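Local coordinates for protein urea carboxylase (Thermus thermophilus, PDB 3OEP) that is of uncertain function, a KipI-KipA homologue with cyclophilin-like domains that may bind ATP and have hydrolase activity, at residues A[206-214]-A[356-367]. Numbering follows the deposited sequence.
Sequences PEPRPLELL and RIGRPLWAGDVL
Leu-211 and Ile-357 form a single parallel beta bridge between two loops of this protein with cyclophilin-like domains, one of them part of the linker between strands 194-199 and 221-225. Leu-211 N donates to Arg-356 O (2.8 Å), and Leu-211 O accepts from Gly-358 N (2.9 Å). Gly-358 suits its place: its phi is positive, and a side chain would crowd Leu-213 CD1. On one side of the bridge the long, extended Arg-356 grips Glu-207 OE1 with both NH1 and NH2, while NH1 also meets Pro-208 O at 2.7 Å, all near the guanidinium plane. On the other, Glu-212 bends at chi2 (-80°), bringing OE2 to Arg-359 NE at 2.8 Å in an almost straight bond (179°). Arg-359 turns its outer edge to Asp-365, and Trp-362 covers one guanidinium face. A leucine in place of Arg-359 would probably leave the carboxylates of Glu-212 and Asp-365 without their shared positive partner. Asp-365 in turn is positioned by the type II turn from Trp-362, where Gly-364 takes the positive phi, and its OD2 also accepts from Trp-362 N. Beyond this network, Leu-214 reaches the edge strand 366-368, its CD1 lying 3.6 Å from Leu-367 CD2.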
loop_
_atom_site.group_PDB
_atom_site.type_symbol
_atom_site.label_atom_id
_atom_site.label_comp_id
_atom_site.label_asym_id
_atom_site.label_seq_id
_atom_site.Cartn_x
_atom_site.Cartn_y
_atom_site.Cartn_z
ATOM N N PRO A 206 9.696 17.532 13.202
ATOM C CA PRO A 206 8.721 16.618 13.797
ATOM C C PRO A 206 8.361 15.459 12.863
ATOM O O PRO A 206 8.530 15.566 11.647
ATOM C CB PRO A 206 7.498 17.509 14.057
ATOM C CG PRO A 206 7.671 18.708 13.194
ATOM C CD PRO A 206 9.139 18.866 12.920
ATOM N N GLU A 207 7.871 14.359 13.426
ATOM C CA GLU A 207 7.340 13.277 12.607
ATOM C C GLU A 207 6.099 13.785 11.883
ATOM O O GLU A 207 5.334 14.571 12.458
ATOM C CB GLU A 207 6.937 12.070 13.447
ATOM C CG GLU A 207 8.066 11.325 14.093
ATOM C CD GLU A 207 7.618 10.003 14.693
ATOM O OE1 GLU A 207 6.419 9.656 14.576
ATOM O OE2 GLU A 207 8.466 9.313 15.291
ATOM N N PRO A 208 5.880 13.329 10.640
ATOM C CA PRO A 208 4.634 13.655 9.954
ATOM C C PRO A 208 3.422 13.330 10.819
ATOM O O PRO A 208 3.359 12.261 11.424
ATOM C CB PRO A 208 4.661 12.753 8.720
ATOM C CG PRO A 208 6.097 12.487 8.467
ATOM C CD PRO A 208 6.792 12.539 9.793
ATOM N N ARG A 209 2.481 14.262 10.883
ATOM C CA ARG A 209 1.263 14.072 11.647
ATOM C C ARG A 209 0.188 13.462 10.740
ATOM O O ARG A 209 0.088 13.851 9.583
ATOM C CB ARG A 209 0.805 15.419 12.191
ATOM C CG ARG A 209 -0.383 15.347 13.108
ATOM C CD ARG A 209 -0.527 16.634 13.900
ATOM N NE ARG A 209 -0.571 17.818 13.040
ATOM C CZ ARG A 209 -1.657 18.271 12.411
ATOM N NH1 ARG A 209 -2.824 17.645 12.524
ATOM N NH2 ARG A 209 -1.572 19.361 11.657
ATOM N N PRO A 210 -0.608 12.502 11.251
ATOM C CA PRO A 210 -1.641 11.904 10.398
ATOM C C PRO A 210 -2.593 12.938 9.796
ATOM O O PRO A 210 -2.947 13.914 10.464
ATOM C CB PRO A 210 -2.387 10.959 11.351
ATOM C CG PRO A 210 -1.401 10.652 12.421
ATOM C CD PRO A 210 -0.587 11.887 12.592
ATOM N N LEU A 211 -2.959 12.738 8.533
ATOM C CA LEU A 211 -3.888 13.626 7.838
ATOM C C LEU A 211 -5.300 13.095 8.027
ATOM O O LEU A 211 -5.585 11.971 7.649
ATOM C CB LEU A 211 -3.565 13.695 6.344
ATOM C CG LEU A 211 -4.476 14.578 5.477
ATOM C CD1 LEU A 211 -4.370 16.045 5.880
ATOM C CD2 LEU A 211 -4.158 14.406 3.997
ATOM N N GLU A 212 -6.172 13.910 8.616
ATOM C CA GLU A 212 -7.576 13.539 8.796
ATOM C C GLU A 212 -8.337 13.658 7.482
ATOM O O GLU A 212 -8.293 14.701 6.825
ATOM C CB GLU A 212 -8.240 14.438 9.846
ATOM C CG GLU A 212 -7.856 14.112 11.282
ATOM C CD GLU A 212 -8.615 12.921 11.863
ATOM O OE1 GLU A 212 -9.634 12.493 11.277
ATOM O OE2 GLU A 212 -8.188 12.414 12.923
ATOM N N LEU A 213 -9.032 12.588 7.109
ATOM C CA LEU A 213 -9.902 12.589 5.936
ATOM C C LEU A 213 -11.375 12.777 6.325
ATOM O O LEU A 213 -12.147 13.383 5.588
ATOM C CB LEU A 213 -9.719 11.296 5.148
ATOM C CG LEU A 213 -8.275 11.011 4.722
ATOM C CD1 LEU A 213 -8.193 9.710 3.953
ATOM C CD2 LEU A 213 -7.718 12.176 3.898
ATOM N N LEU A 214 -11.755 12.274 7.491
ATOM C CA LEU A 214 -13.145 12.368 7.930
ATOM C C LEU A 214 -13.469 13.787 8.365
ATOM O O LEU A 214 -12.695 14.397 9.106
ATOM C CB LEU A 214 -13.411 11.402 9.078
ATOM C CG LEU A 214 -13.356 9.922 8.706
ATOM C CD1 LEU A 214 -13.504 9.069 9.955
ATOM C CD2 LEU A 214 -14.427 9.589 7.683
ATOM N N ARG A 356 0.421 7.635 6.868
ATOM C CA ARG A 356 -0.386 8.407 7.819
ATOM C C ARG A 356 -1.430 9.289 7.119
ATOM O O ARG A 356 -1.661 10.439 7.504
ATOM C CB ARG A 356 0.516 9.210 8.764
ATOM C CG ARG A 356 1.449 8.324 9.577
ATOM C CD ARG A 356 2.286 9.112 10.564
ATOM N NE ARG A 356 3.141 8.230 11.356
ATOM C CZ ARG A 356 3.981 8.635 12.306
ATOM N NH1 ARG A 356 4.104 9.925 12.600
ATOM N NH2 ARG A 356 4.711 7.741 12.965
ATOM N N ILE A 357 -2.042 8.731 6.078
ATOM C CA ILE A 357 -3.153 9.354 5.390
ATOM C C ILE A 357 -4.394 8.605 5.875
ATOM O O ILE A 357 -4.542 7.402 5.642
ATOM C CB ILE A 357 -2.996 9.259 3.866
ATOM C CG1 ILE A 357 -1.762 10.051 3.405
ATOM C CG2 ILE A 357 -4.249 9.782 3.152
ATOM C CD1 ILE A 357 -1.229 9.603 2.068
ATOM N N GLY A 358 -5.255 9.312 6.595
ATOM C CA GLY A 358 -6.392 8.686 7.265
ATOM C C GLY A 358 -5.958 7.837 8.447
ATOM O O GLY A 358 -4.784 7.832 8.838
ATOM N N ARG A 359 -6.917 7.124 9.026
ATOM C CA ARG A 359 -6.673 6.316 10.216
ATOM C C ARG A 359 -7.832 5.366 10.454
ATOM O O ARG A 359 -8.916 5.576 9.909
ATOM C CB ARG A 359 -6.529 7.211 11.444
ATOM C CG ARG A 359 -7.737 8.089 11.692
ATOM C CD ARG A 359 -7.698 8.729 13.055
ATOM N NE ARG A 359 -8.789 9.688 13.197
ATOM C CZ ARG A 359 -10.057 9.370 13.463
ATOM N NH1 ARG A 359 -10.428 8.104 13.634
ATOM N NH2 ARG A 359 -10.963 10.341 13.570
ATOM N N PRO A 360 -7.624 4.347 11.298
ATOM C CA PRO A 360 -8.762 3.539 11.719
ATOM C C PRO A 360 -9.740 4.334 12.583
ATOM O O PRO A 360 -9.365 5.346 13.201
ATOM C CB PRO A 360 -8.123 2.409 12.533
ATOM C CG PRO A 360 -6.670 2.447 12.194
ATOM C CD PRO A 360 -6.366 3.862 11.888
ATOM N N LEU A 361 -10.983 3.880 12.624
ATOM C CA LEU A 361 -11.988 4.557 13.425
ATOM C C LEU A 361 -11.651 4.442 14.908
ATOM O O LEU A 361 -11.033 3.458 15.353
ATOM C CB LEU A 361 -13.388 4.010 13.141
ATOM C CG LEU A 361 -13.856 4.122 11.686
ATOM C CD1 LEU A 361 -15.218 3.466 11.521
ATOM C CD2 LEU A 361 -13.894 5.581 11.231
ATOM N N TRP A 362 -12.036 5.489 15.636
ATOM C CA TRP A 362 -11.843 5.627 17.076
ATOM C C TRP A 362 -13.208 5.717 17.731
ATOM O O TRP A 362 -14.153 6.219 17.126
ATOM C CB TRP A 362 -11.194 6.967 17.401
ATOM C CG TRP A 362 -9.741 7.095 17.233
ATOM C CD1 TRP A 362 -8.805 6.114 17.317
ATOM C CD2 TRP A 362 -9.033 8.321 17.035
ATOM N NE1 TRP A 362 -7.549 6.651 17.144
ATOM C CE2 TRP A 362 -7.664 8.007 16.971
ATOM C CE3 TRP A 362 -9.430 9.657 16.889
ATOM C CZ2 TRP A 362 -6.681 8.979 16.766
ATOM C CZ3 TRP A 362 -8.455 10.626 16.686
ATOM C CH2 TRP A 362 -7.098 10.279 16.623
ATOM N N ALA A 363 -13.291 5.288 18.986
ATOM C CA ALA A 363 -14.475 5.545 19.799
ATOM C C ALA A 363 -14.788 7.040 19.761
ATOM O O ALA A 363 -13.887 7.873 19.911
ATOM C CB ALA A 363 -14.249 5.085 21.243
ATOM N N GLY A 364 -16.053 7.373 19.513
ATOM C CA GLY A 364 -16.507 8.762 19.483
ATOM C C GLY A 364 -16.567 9.381 18.098
ATOM O O GLY A 364 -17.109 10.475 17.936
ATOM N N ASP A 365 -16.009 8.703 17.094
ATOM C CA ASP A 365 -16.094 9.192 15.720
ATOM C C ASP A 365 -17.553 9.270 15.294
ATOM O O ASP A 365 -18.331 8.339 15.532
ATOM C CB ASP A 365 -15.345 8.281 14.737
ATOM C CG ASP A 365 -13.845 8.527 14.715
ATOM O OD1 ASP A 365 -13.379 9.593 15.177
ATOM O OD2 ASP A 365 -13.119 7.645 14.215
ATOM N N VAL A 366 -17.910 10.374 14.652
ATOM C CA VAL A 366 -19.218 10.512 14.019
ATOM C C VAL A 366 -19.023 10.540 12.506
ATOM O O VAL A 366 -18.259 11.365 11.987
ATOM C CB VAL A 366 -19.940 11.776 14.487
ATOM C CG1 VAL A 366 -21.231 11.982 13.704
ATOM C CG2 VAL A 366 -20.226 11.678 15.977
ATOM N N LEU A 367 -19.687 9.620 11.817
ATOM C CA LEU A 367 -19.642 9.554 10.353
ATOM C C LEU A 367 -20.941 10.087 9.789
ATOM O O LEU A 367 -22.007 9.865 10.371
ATOM C CB LEU A 367 -19.450 8.121 9.880
ATOM C CG LEU A 367 -18.255 7.363 10.461
ATOM C CD1 LEU A 367 -18.070 6.040 9.717
ATOM C CD2 LEU A 367 -16.991 8.195 10.408
#